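Local coordinates for protein peroxin 22 (PDB 5NKZ) that forms a complex with the ubiquitin-conjugating enzyme Pex4p through its soluble domain and is probably involved in peroxisome biogenesis, at residues 35-40 / 58-63; 63-68 / 79-84; 89-94 / 104-109; 29-34 / 98-103. One frame throughout, in Å; residues are numbered along the deposited sequence.

Contact 1 of 4, residues 35-40 / 58-63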
loop_
_atom_site.group_PDB
_atom_site.type_symbol
_atom_site.label_atom_id
_atom_site.label_comp_id
_atom_site.label_asym_id
_atom_site.label_seq_id
_atom_site.Cartn_x
_atom_site.Cartn_y
_atom_site.Cartn_z
ATOM N N VAL C 35 -4.473 9.722 17.487
ATOM C CA VAL C 35 -4.452 11.015 16.806
ATOM C C VAL C 35 -4.217 12.098 17.813
ATOM O O VAL C 35 -4.981 12.250 18.792
ATOM C CB VAL C 35 -5.660 11.311 15.817
ATOM C CG1 VAL C 35 -6.317 10.016 15.343
ATOM C CG2 VAL C 35 -6.722 12.269 16.375
ATOM N N LEU C 36 -3.151 12.848 17.528
ATOM C CA LEU C 36 -2.653 13.920 18.383
ATOM C C LEU C 36 -2.863 15.283 17.728
ATOM O O LEU C 36 -2.251 15.583 16.717
ATOM C CB LEU C 36 -1.157 13.716 18.689
ATOM C CG LEU C 36 -0.754 12.367 19.314
ATOM C CD1 LEU C 36 0.762 12.203 19.391
ATOM C CD2 LEU C 36 -1.423 12.195 20.666
ATOM N N THR C 37 -3.758 16.078 18.300
ATOM C CA THR C 37 -3.721 17.532 18.161
ATOM C C THR C 37 -2.644 18.115 19.085
ATOM O O THR C 37 -2.190 17.457 19.993
ATOM C CB THR C 37 -5.077 18.152 18.570
ATOM O OG1 THR C 37 -5.403 17.766 19.920
ATOM C CG2 THR C 37 -6.174 17.681 17.655
ATOM N N GLN C 38 -2.258 19.366 18.826
ATOM C CA GLN C 38 -1.559 20.235 19.782
ATOM C C GLN C 38 -1.858 19.937 21.261
ATOM O O GLN C 38 -0.946 19.684 22.032
ATOM C CB GLN C 38 -1.929 21.691 19.468
ATOM C CG GLN C 38 -1.057 22.292 18.399
ATOM C CD GLN C 38 0.037 23.202 18.938
ATOM O OE1 GLN C 38 0.547 23.009 20.056
ATOM N NE2 GLN C 38 0.414 24.201 18.136
ATOM N N LYS C 39 -3.131 19.883 21.626
ATOM C CA LYS C 39 -3.548 19.726 23.006
ATOM C C LYS C 39 -3.313 18.304 23.427
ATOM O O LYS C 39 -2.661 18.058 24.414
ATOM C CB LYS C 39 -5.021 20.088 23.190
ATOM C CG LYS C 39 -5.307 21.584 22.986
ATOM C CD LYS C 39 -5.477 21.984 21.510
ATOM C CE LYS C 39 -6.509 23.087 21.251
ATOM N NZ LYS C 39 -7.328 22.717 20.055
ATOM N N ASP C 40 -3.789 17.348 22.654
ATOM C CA ASP C 40 -3.590 15.928 23.002
ATOM C C ASP C 40 -2.131 15.547 23.280
ATOM O O ASP C 40 -1.853 14.640 24.039
ATOM C CB ASP C 40 -4.147 15.059 21.885
ATOM C CG ASP C 40 -5.665 15.131 21.799
ATOM O OD1 ASP C 40 -6.335 14.981 22.855
ATOM O OD2 ASP C 40 -6.188 15.336 20.672
ATOM N N ILE C 58 -1.141 9.739 14.293
ATOM C CA ILE C 58 -1.649 10.605 13.259
ATOM C C ILE C 58 -1.650 12.057 13.762
ATOM O O ILE C 58 -2.424 12.421 14.654
ATOM C CB ILE C 58 -3.067 10.101 12.840
ATOM C CG1 ILE C 58 -2.983 8.603 12.487
ATOM C CG2 ILE C 58 -3.649 10.907 11.666
ATOM C CD1 ILE C 58 -4.303 7.887 12.566
ATOM N N LEU C 59 -0.803 12.898 13.185
ATOM C CA LEU C 59 -0.746 14.308 13.618
ATOM C C LEU C 59 -1.770 15.177 12.893
ATOM O O LEU C 59 -1.898 15.131 11.661
ATOM C CB LEU C 59 0.657 14.897 13.433
ATOM C CG LEU C 59 1.764 13.998 14.003
ATOM C CD1 LEU C 59 3.093 14.407 13.393
ATOM C CD2 LEU C 59 1.796 14.021 15.526
ATOM N N HIS C 60 -2.494 15.959 13.680
ATOM C CA HIS C 60 -3.289 17.081 13.191
ATOM C C HIS C 60 -2.403 17.950 12.291
ATOM O O HIS C 60 -1.173 17.924 12.427
ATOM C CB HIS C 60 -3.754 17.896 14.404
ATOM C CG HIS C 60 -5.000 18.691 14.190
ATOM N ND1 HIS C 60 -5.017 20.066 14.258
ATOM C CD2 HIS C 60 -6.282 18.307 13.980
ATOM C CE1 HIS C 60 -6.248 20.501 14.060
ATOM N NE2 HIS C 60 -7.037 19.454 13.882
ATOM N N PRO C 61 -3.016 18.704 11.359
ATOM C CA PRO C 61 -2.257 19.707 10.603
ATOM C C PRO C 61 -1.499 20.674 11.515
ATOM O O PRO C 61 -0.395 21.079 11.172
ATOM C CB PRO C 61 -3.339 20.468 9.823
ATOM C CG PRO C 61 -4.480 19.534 9.725
ATOM C CD PRO C 61 -4.416 18.624 10.899
ATOM N N SER C 62 -2.091 21.021 12.658
ATOM C CA SER C 62 -1.471 21.937 13.645
ATOM C C SER C 62 -0.099 21.476 14.117
ATOM O O SER C 62 0.736 22.308 14.430
ATOM C CB SER C 62 -2.346 22.101 14.891
ATOM O OG SER C 62 -2.174 20.982 15.754
ATOM N N VAL C 63 0.106 20.160 14.182
ATOM C CA VAL C 63 1.370 19.572 14.624
ATOM C C VAL C 63 2.259 19.183 13.444
ATOM O O VAL C 63 1.914 18.267 12.693
ATOM C CB VAL C 63 1.115 18.304 15.471
ATOM C CG1 VAL C 63 2.422 17.712 15.982
ATOM C CG2 VAL C 63 0.142 18.623 16.605
#

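Contact 2 of 4, residues 63-68 / 79-84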
loop_
_atom_site.group_PDB
_atom_site.type_symbol
_atom_site.label_atom_id
_atom_site.label_comp_id
_atom_site.label_asym_id
_atom_site.label_seq_id
_atom_site.Cartn_x
_atom_site.Cartn_y
_atom_site.Cartn_z
ATOM N N VAL C 63 0.106 20.160 14.182
ATOM C CA VAL C 63 1.370 19.572 14.624
ATOM C C VAL C 63 2.259 19.183 13.444
ATOM O O VAL C 63 1.914 18.267 12.693
ATOM C CB VAL C 63 1.115 18.304 15.471
ATOM C CG1 VAL C 63 2.422 17.712 15.982
ATOM C CG2 VAL C 63 0.142 18.623 16.605
ATOM N N ASP C 64 3.401 19.862 13.309
ATOM C CA ASP C 64 4.406 19.514 12.303
ATOM C C ASP C 64 5.115 18.204 12.641
ATOM O O ASP C 64 5.532 17.986 13.773
ATOM C CB ASP C 64 5.454 20.619 12.166
ATOM C CG ASP C 64 6.547 20.265 11.146
ATOM O OD1 ASP C 64 6.303 20.418 9.925
ATOM O OD2 ASP C 64 7.646 19.813 11.568
ATOM N N LYS C 65 5.272 17.347 11.649
ATOM C CA LYS C 65 5.844 16.031 11.867
ATOM C C LYS C 65 7.282 16.142 12.296
ATOM O O LYS C 65 7.647 15.580 13.316
ATOM C CB LYS C 65 5.707 15.128 10.624
ATOM C CG LYS C 65 6.070 13.643 10.808
ATOM C CD LYS C 65 6.655 13.036 9.557
ATOM C CE LYS C 65 7.084 11.582 9.709
ATOM N NZ LYS C 65 5.894 10.741 9.531
ATOM N N SER C 66 8.102 16.868 11.554
ATOM C CA SER C 66 9.538 16.803 11.816
ATOM C C SER C 66 9.940 17.471 13.170
ATOM O O SER C 66 10.927 17.065 13.802
ATOM C CB SER C 66 10.334 17.344 10.621
ATOM O OG SER C 66 10.376 18.756 10.652
ATOM N N GLU C 67 9.163 18.463 13.619
ATOM C CA GLU C 67 9.408 19.099 14.924
ATOM C C GLU C 67 8.975 18.151 16.011
ATOM O O GLU C 67 9.717 17.972 16.955
ATOM C CB GLU C 67 8.863 20.529 14.991
ATOM C CG GLU C 67 7.761 20.829 15.989
ATOM C CD GLU C 67 6.867 22.002 15.526
ATOM O OE1 GLU C 67 7.357 22.900 14.779
ATOM O OE2 GLU C 67 5.647 22.035 15.894
ATOM N N PHE C 68 7.836 17.487 15.846
ATOM C CA PHE C 68 7.373 16.435 16.769
ATOM C C PHE C 68 8.406 15.325 16.977
ATOM O O PHE C 68 8.592 14.823 18.104
ATOM C CB PHE C 68 6.057 15.835 16.269
ATOM C CG PHE C 68 5.586 14.610 17.029
ATOM C CD1 PHE C 68 5.999 13.340 16.637
ATOM C CD2 PHE C 68 4.689 14.710 18.094
ATOM C CE1 PHE C 68 5.560 12.192 17.310
ATOM C CE2 PHE C 68 4.231 13.559 18.755
ATOM C CZ PHE C 68 4.679 12.297 18.385
ATOM N N HIS C 79 8.186 6.228 10.353
ATOM C CA HIS C 79 7.145 5.561 9.566
ATOM C C HIS C 79 5.852 5.351 10.320
ATOM O O HIS C 79 4.791 5.371 9.715
ATOM C CB HIS C 79 7.630 4.218 9.039
ATOM C CG HIS C 79 7.836 3.186 10.110
ATOM N ND1 HIS C 79 9.031 3.037 10.795
ATOM C CD2 HIS C 79 6.994 2.244 10.605
ATOM C CE1 HIS C 79 8.912 2.045 11.660
ATOM N NE2 HIS C 79 7.690 1.548 11.568
ATOM N N GLN C 80 5.951 5.161 11.640
ATOM C CA GLN C 80 4.788 4.961 12.501
ATOM C C GLN C 80 3.989 6.232 12.711
ATOM O O GLN C 80 2.935 6.168 13.326
ATOM C CB GLN C 80 5.185 4.465 13.893
ATOM C CG GLN C 80 5.788 3.072 13.972
ATOM C CD GLN C 80 6.065 2.647 15.426
ATOM O OE1 GLN C 80 7.102 2.057 15.746
ATOM N NE2 GLN C 80 5.139 2.966 16.322
ATOM N N VAL C 81 4.490 7.374 12.249
ATOM C CA VAL C 81 3.862 8.681 12.446
ATOM C C VAL C 81 3.364 9.207 11.105
ATOM O O VAL C 81 4.088 9.138 10.136
ATOM C CB VAL C 81 4.887 9.677 13.069
ATOM C CG1 VAL C 81 4.314 11.096 13.172
ATOM C CG2 VAL C 81 5.311 9.178 14.444
ATOM N N ILE C 82 2.156 9.766 11.055
ATOM C CA ILE C 82 1.522 10.148 9.774
ATOM C C ILE C 82 1.046 11.603 9.790
ATOM O O ILE C 82 0.091 11.965 10.469
ATOM C CB ILE C 82 0.397 9.156 9.432
ATOM C CG1 ILE C 82 0.998 7.830 8.929
ATOM C CG2 ILE C 82 -0.511 9.703 8.356
ATOM C CD1 ILE C 82 0.135 6.625 9.224
ATOM N N GLN C 83 1.757 12.437 9.044
ATOM C CA GLN C 83 1.427 13.857 8.908
ATOM C C GLN C 83 0.241 13.996 7.985
ATOM O O GLN C 83 0.313 13.634 6.829
ATOM C CB GLN C 83 2.597 14.654 8.297
ATOM C CG GLN C 83 2.328 16.145 8.135
ATOM C CD GLN C 83 2.065 16.792 9.464
ATOM O OE1 GLN C 83 2.987 17.118 10.161
ATOM N NE2 GLN C 83 0.809 16.934 9.835
ATOM N N VAL C 84 -0.832 14.546 8.521
ATOM C CA VAL C 84 -2.035 14.832 7.797
ATOM C C VAL C 84 -2.095 16.354 7.640
ATOM O O VAL C 84 -1.519 17.081 8.449
ATOM C CB VAL C 84 -3.224 14.230 8.570
ATOM C CG1 VAL C 84 -4.410 15.179 8.692
ATOM C CG2 VAL C 84 -3.609 12.874 7.987
#

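Contact 3 of 4, residues 89-94 / 104-109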
loop_
_atom_site.group_PDB
_atom_site.type_symbol
_atom_site.label_atom_id
_atom_site.label_comp_id
_atom_site.label_asym_id
_atom_site.label_seq_id
_atom_site.Cartn_x
_atom_site.Cartn_y
_atom_site.Cartn_z
ATOM N N SER C 89 -8.951 14.443 6.403
ATOM C CA SER C 89 -7.994 13.372 6.129
ATOM C C SER C 89 -7.796 12.424 7.290
ATOM O O SER C 89 -7.507 11.243 7.060
ATOM C CB SER C 89 -6.645 13.930 5.725
ATOM O OG SER C 89 -6.835 14.974 4.812
ATOM N N ILE C 90 -7.932 12.935 8.530
ATOM C CA ILE C 90 -7.744 12.114 9.740
ATOM C C ILE C 90 -8.574 10.856 9.603
ATOM O O ILE C 90 -8.040 9.746 9.640
ATOM C CB ILE C 90 -8.100 12.879 11.033
ATOM C CG1 ILE C 90 -7.075 13.988 11.302
ATOM C CG2 ILE C 90 -8.164 11.951 12.250
ATOM C CD1 ILE C 90 -7.637 15.092 12.193
ATOM N N PHE C 91 -9.870 11.056 9.355
ATOM C CA PHE C 91 -10.851 9.962 9.346
ATOM C C PHE C 91 -10.550 8.977 8.230
ATOM O O PHE C 91 -10.680 7.779 8.421
ATOM C CB PHE C 91 -12.274 10.501 9.226
ATOM C CG PHE C 91 -12.576 11.606 10.198
ATOM C CD1 PHE C 91 -12.780 11.319 11.547
ATOM C CD2 PHE C 91 -12.626 12.941 9.778
ATOM C CE1 PHE C 91 -13.050 12.325 12.449
ATOM C CE2 PHE C 91 -12.896 13.961 10.695
ATOM C CZ PHE C 91 -13.111 13.646 12.032
ATOM N N HIS C 92 -10.092 9.467 7.085
ATOM C CA HIS C 92 -9.698 8.553 6.015
ATOM C C HIS C 92 -8.485 7.746 6.414
ATOM O O HIS C 92 -8.415 6.544 6.132
ATOM C CB HIS C 92 -9.462 9.299 4.688
ATOM C CG HIS C 92 -10.659 10.078 4.252
ATOM N ND1 HIS C 92 -10.612 11.435 3.990
ATOM C CD2 HIS C 92 -11.954 9.702 4.120
ATOM C CE1 HIS C 92 -11.823 11.856 3.688
ATOM N NE2 HIS C 92 -12.652 10.824 3.752
ATOM N N VAL C 93 -7.542 8.397 7.087
ATOM C CA VAL C 93 -6.356 7.703 7.554
ATOM C C VAL C 93 -6.714 6.638 8.609
ATOM O O VAL C 93 -6.196 5.519 8.570
ATOM C CB VAL C 93 -5.291 8.685 8.081
ATOM C CG1 VAL C 93 -4.098 7.919 8.667
ATOM C CG2 VAL C 93 -4.821 9.617 6.971
ATOM N N LEU C 94 -7.619 6.978 9.520
ATOM C CA LEU C 94 -8.074 6.026 10.524
ATOM C C LEU C 94 -8.735 4.822 9.863
ATOM O O LEU C 94 -8.410 3.670 10.181
ATOM C CB LEU C 94 -9.059 6.688 11.492
ATOM C CG LEU C 94 -8.466 7.671 12.500
ATOM C CD1 LEU C 94 -9.532 8.307 13.380
ATOM C CD2 LEU C 94 -7.436 6.937 13.343
ATOM N N ILE C 104 -8.808 9.338 19.914
ATOM C CA ILE C 104 -8.972 10.622 19.257
ATOM C C ILE C 104 -9.938 11.471 20.077
ATOM O O ILE C 104 -11.041 11.004 20.392
ATOM C CB ILE C 104 -9.490 10.408 17.786
ATOM C CG1 ILE C 104 -10.065 11.712 17.196
ATOM C CG2 ILE C 104 -10.512 9.258 17.688
ATOM C CD1 ILE C 104 -10.175 11.758 15.678
ATOM N N THR C 105 -9.542 12.677 20.470
ATOM C CA THR C 105 -10.517 13.574 21.098
ATOM C C THR C 105 -11.108 14.365 19.957
ATOM O O THR C 105 -10.428 15.221 19.374
ATOM C CB THR C 105 -9.918 14.550 22.126
ATOM O OG1 THR C 105 -8.763 15.147 21.560
ATOM C CG2 THR C 105 -9.526 13.853 23.399
ATOM N N LEU C 106 -12.363 14.068 19.631
ATOM C CA LEU C 106 -13.073 14.789 18.578
ATOM C C LEU C 106 -13.323 16.225 19.005
ATOM O O LEU C 106 -13.251 17.124 18.172
ATOM C CB LEU C 106 -14.395 14.103 18.220
ATOM C CG LEU C 106 -14.303 12.668 17.667
ATOM C CD1 LEU C 106 -15.609 11.885 17.810
ATOM C CD2 LEU C 106 -13.867 12.693 16.227
ATOM N N GLY C 107 -13.583 16.441 20.301
ATOM C CA GLY C 107 -13.722 17.781 20.884
ATOM C C GLY C 107 -12.571 18.750 20.656
ATOM O O GLY C 107 -12.746 19.963 20.794
ATOM N N ASN C 108 -11.386 18.227 20.330
ATOM C CA ASN C 108 -10.216 19.067 20.021
ATOM C C ASN C 108 -10.040 19.404 18.550
ATOM O O ASN C 108 -9.036 20.008 18.192
ATOM C CB ASN C 108 -8.940 18.395 20.520
ATOM C CG ASN C 108 -8.838 18.376 22.022
ATOM O OD1 ASN C 108 -8.089 17.567 22.588
ATOM N ND2 ASN C 108 -9.575 19.262 22.689
ATOM N N LEU C 109 -10.990 19.009 17.708
ATOM C CA LEU C 109 -10.988 19.430 16.310
ATOM C C LEU C 109 -11.688 20.789 16.166
ATOM O O LEU C 109 -12.447 21.175 17.039
ATOM C CB LEU C 109 -11.632 18.337 15.431
ATOM C CG LEU C 109 -10.824 17.073 15.027
ATOM C CD1 LEU C 109 -9.734 16.691 16.025
ATOM C CD2 LEU C 109 -11.713 15.865 14.781
#

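Contact 4 of 4, residues 29-34 / 98-103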
loop_
_atom_site.group_PDB
_atom_site.type_symbol
_atom_site.label_atom_id
_atom_site.label_comp_id
_atom_site.label_asym_id
_atom_site.label_seq_id
_atom_site.Cartn_x
_atom_site.Cartn_y
_atom_site.Cartn_z
ATOM N N GLY C 29 0.649 -8.085 19.831
ATOM C CA GLY C 29 -0.183 -7.413 18.783
ATOM C C GLY C 29 -1.359 -6.733 19.435
ATOM O O GLY C 29 -2.268 -7.394 19.897
ATOM N N GLN C 30 -1.348 -5.406 19.477
ATOM C CA GLN C 30 -2.297 -4.633 20.290
ATOM C C GLN C 30 -2.601 -3.332 19.521
ATOM O O GLN C 30 -2.148 -2.256 19.936
ATOM C CB GLN C 30 -1.627 -4.360 21.688
ATOM C CG GLN C 30 -2.409 -3.573 22.763
ATOM C CD GLN C 30 -1.526 -2.606 23.591
ATOM O OE1 GLN C 30 -2.011 -1.795 24.399
ATOM N NE2 GLN C 30 -0.226 -2.696 23.388
ATOM N N SER C 31 -3.341 -3.395 18.403
ATOM C CA SER C 31 -3.303 -2.297 17.352
ATOM C C SER C 31 -3.980 -0.985 17.723
ATOM O O SER C 31 -5.157 -0.994 17.943
ATOM C CB SER C 31 -3.960 -2.795 16.054
ATOM O OG SER C 31 -3.116 -3.712 15.384
ATOM N N VAL C 32 -3.261 0.127 17.778
ATOM C CA VAL C 32 -3.849 1.382 18.222
ATOM C C VAL C 32 -3.482 2.509 17.259
ATOM O O VAL C 32 -2.305 2.658 16.862
ATOM C CB VAL C 32 -3.389 1.756 19.677
ATOM C CG1 VAL C 32 -4.032 3.067 20.185
ATOM C CG2 VAL C 32 -3.575 0.580 20.623
ATOM N N SER C 33 -4.499 3.282 16.877
ATOM C CA SER C 33 -4.291 4.515 16.125
ATOM C C SER C 33 -4.410 5.681 17.091
ATOM O O SER C 33 -5.426 5.828 17.768
ATOM C CB SER C 33 -5.300 4.665 14.952
ATOM O OG SER C 33 -5.011 3.786 13.861
ATOM N N LEU C 34 -3.399 6.531 17.149
ATOM C CA LEU C 34 -3.419 7.626 18.093
ATOM C C LEU C 34 -3.413 8.940 17.377
ATOM O O LEU C 34 -2.424 9.254 16.718
ATOM C CB LEU C 34 -2.176 7.513 19.005
ATOM C CG LEU C 34 -1.953 8.589 20.079
ATOM C CD1 LEU C 34 -3.202 8.740 20.942
ATOM C CD2 LEU C 34 -0.719 8.227 20.894
ATOM N N SER C 98 -7.494 1.086 9.990
ATOM C CA SER C 98 -8.382 0.147 10.703
ATOM C C SER C 98 -7.753 -0.490 11.949
ATOM O O SER C 98 -7.755 -1.718 12.088
ATOM C CB SER C 98 -8.885 -0.954 9.771
ATOM O OG SER C 98 -9.595 -0.348 8.740
ATOM N N SER C 99 -7.236 0.335 12.856
ATOM C CA SER C 99 -6.675 -0.212 14.080
ATOM C C SER C 99 -7.797 -0.712 14.997
ATOM O O SER C 99 -8.925 -0.224 14.952
ATOM C CB SER C 99 -5.806 0.819 14.773
ATOM O OG SER C 99 -4.629 1.030 14.029
ATOM N N ASN C 100 -7.478 -1.732 15.789
ATOM C CA ASN C 100 -8.382 -2.279 16.817
ATOM C C ASN C 100 -8.858 -1.221 17.815
ATOM O O ASN C 100 -9.999 -1.293 18.270
ATOM C CB ASN C 100 -7.683 -3.360 17.638
ATOM C CG ASN C 100 -7.391 -4.627 16.843
ATOM O OD1 ASN C 100 -6.944 -4.593 15.715
ATOM N ND2 ASN C 100 -7.628 -5.757 17.455
ATOM N N ILE C 101 -7.970 -0.284 18.191
ATOM C CA ILE C 101 -8.266 0.785 19.156
ATOM C C ILE C 101 -8.029 2.145 18.514
ATOM O O ILE C 101 -7.010 2.356 17.851
ATOM C CB ILE C 101 -7.425 0.632 20.469
ATOM C CG1 ILE C 101 -7.709 -0.733 21.161
ATOM C CG2 ILE C 101 -7.708 1.772 21.453
ATOM C CD1 ILE C 101 -6.478 -1.580 21.463
ATOM N N ASN C 102 -8.942 3.074 18.717
ATOM C CA ASN C 102 -8.834 4.327 18.006
ATOM C C ASN C 102 -8.999 5.425 19.014
ATOM O O ASN C 102 -10.084 5.624 19.528
ATOM C CB ASN C 102 -9.846 4.426 16.819
ATOM C CG ASN C 102 -9.515 3.473 15.658
ATOM O OD1 ASN C 102 -8.709 3.807 14.768
ATOM N ND2 ASN C 102 -10.123 2.290 15.662
ATOM N N LEU C 103 -7.902 6.097 19.326
ATOM C CA LEU C 103 -7.888 7.173 20.302
ATOM C C LEU C 103 -7.820 8.502 19.612
ATOM O O LEU C 103 -6.863 8.778 18.874
ATOM C CB LEU C 103 -6.684 7.057 21.212
ATOM C CG LEU C 103 -6.494 5.706 21.860
ATOM C CD1 LEU C 103 -5.134 5.756 22.546
ATOM C CD2 LEU C 103 -7.649 5.414 22.817
#

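Contact 1 of 4, residues 35-40 / 58-63
Leu-36 is held through both its backbone N and its backbone O: N gives to Ile-58 O at 3.0 Å, and O accepts from His-60 N at 3.1 Å with an N-H...O angle of 171°. Apolar side chains follow the two faces of the parallel pair. On one, Val-35 CG1 lies 4.0 Å from Ile-58 CD1, and helix 87-97 packs on both residues. On the other, Leu-36 CB approaches Leu-59 CD2, with Phe-68 of helix 65-71 against both leucines. Past the strands, Thr-37 combines two chemistries. Its CG2 sits over one face of the His-60 ring, a CH-pi contact 4.0 Å from the centroid, while Pro-61 CD lies over the opposite face; His-60 NE2 bonds to Glu-87. Thr-37 OG1, placed between the backbone N and the carbonyl carbon (chi1 57°), gives to Asp-40 OD2 at 2.7 Å and accepts from Asp-40 N, an ST motif. An alanine here would probably leave Asp-40 OD2 without the Thr-37 hydroxyl, Asp-40 N without its acceptor and one imidazole face without its methyl cover. Two adjacent parallel strands joined through a helix are the signature of a beta-alpha-beta unit, here strand 32-36, helix 46-51 and strand 55-59.

Contact 2 of 4, residues 63-68 / 79-84
The side-chain amide nitrogen of Gln-83, NE2, makes one sound bond, to Val-84 O at 2.7 Å; Val-63 O at 3.3 Å and His-60 O are weak partners that must share what is left. Here the start of helix 65-71 meets strand 81-83 within a beta-alpha-beta unit that begins at strand 55-59. Glutamine suits the place because its other end can accept: Lys-65 N points a weak bond, bent to 116°, at Gln-83 OE1, 2.7 Å away. Bending at chi2 (61°) swings CD of Gln-83 out of an extended course. The Lys-65 side chain passes obliquely over Val-81, CG lying 3.9 Å from Val-81 CG1, while its NZ is bonded to Ser-78 O. Deeper in, Phe-68 brings CE1 to 4.2 Å from Val-81 CG2, and the rings of Phe-44 and Phe-72 meet its own. Strand 81-83 is also a docking edge: Gln-83 N gives a hydrogen bond to an acidic side chain of the neighbouring Pex4p chain. At the helix start Asp-64 is the N-cap, its OD2 taking Glu-67 N at 2.9 Å on the anti lone pair and Ser-66 OG on the syn one.

Contact 3 of 4, residues 89-94 / 104-109
The Phe-91 ring meets Leu-106 at its edge, near the ring plane, where CE1 lies 3.9 Å from Leu-106 CD2. Two other methyls come to the ring obliquely. Leu-109 CD2 stands 3.8 Å from Phe-91 CZ, the two side chains reaching toward each other tip to tip, and Ile-104 CD1 approaches CE1 at 4.4 Å. A phenylalanine suits this position because it is long enough to bring its far ring atoms across from helix 87-97 to three aliphatic side chains at once.

Ile-104 answers from the loop. Its CG1 is anti to the backbone N (chi1 163°) and CD1 continues the extended course at chi2 161°, which carries the terminal methyl to the helix, 4.0 Å from Ile-90 CG2. Leu-94 CD1 comes near the same methyl, although that leucine has a second conformer, so this pairing is less certain. On the sheet side, Val-35 of strand 32-36 touches Ile-90 and Ile-104.

The loop that follows strand 101-103 turns back on itself, Leu-109 N giving to Leu-106 O at 3.0 Å, and this turn offers both leucines to Phe-91. Polar bonds of the loop lead elsewhere, among them Thr-105 OG1 to Asp-40 OD1. On the helix, Ser-89 OG reaches an acidic side chain of the neighbouring Pex4p chain.

Every close approach between helix and loop is thus carbon to carbon. Such a contact fixes no atom by direction; shape and the burial of apolar surface hold it, with Leu-106 forming its outer, solvent-exposed margin.

Contact 4 of 4, residues 29-34 / 98-103
Ser-33 is at the tight centre of this contact, bound three times across it. Its N gives to Ile-101 O at 2.8 Å and its O accepts from Leu-103 N at 2.9 Å, while the side-chain OG pairs with Ser-99 OG at 2.8 Å. Together with Ile-101 N to Ser-31 O, the backbone bonds join strands 32-34 and 101-103, which run parallel with only 11° between their directions. A small serine suits a position lying under helix 87-97, where its hydroxyl is buried and finds the neighbouring serine.

The same face carries Asn-102, whose ND2 gives to Ser-99 O at 2.9 Å from above the carbonyl plane and also to Asp-122 O, tying the strand to the loop before it and to the stretch leading to strand 124-125. A leucine in its place would probably leave Ser-99 O and Asp-122 O without this donor.

On the other face the packing is aliphatic. Val-32 spreads its two methyls over two partners, CG2 at 3.7 Å from Ile-101 CD1 and CG1 at 3.7 Å from Leu-103 CD1, as befits a beta-branched residue in a strand; Leu-34 CD1 adds a contact with Leu-103 CB.

The loose, solvent side lies at the exposed Asn-100, whose OD1 merely touches Ser-31 CB at 3.5 Å. Ser-31 itself stays anchored, since its O still holds Ile-101 N, and its OG has a weak bond to Asn-54.

Within the parallel sheet, strand 32-36 is flanked by 55-59 and 101-103, strand 124-125 follows beyond 101-103, and helix 87-97 packs on the Ser-33 and Asn-102 face.

Overall arrangement
Contacts 1 and 4 share strand 32-36 and join it to its two neighbours in the parallel sheet, so both rest on backbone hydrogen bonds; they lie on opposite sides of the chain's centre, about 16 Å apart between centres. Contact 2 takes the sheet to its margin at strand 81-83, combining weak side-chain amide bonds with the packing of Lys-65 and Phe-68 on Val-81, where much of the strand also meets Pex4p. Contact 3, wholly apolar, sets helix 87-97 against a loop. All four are largely buried, with an exposed residue at the margin of contacts 1, 3 and 4. Contacts 1 and 2 share Val-63, while Val-35 packing on Ile-104 and the Asp-40 to Thr-105 bond link contacts 1 and 3.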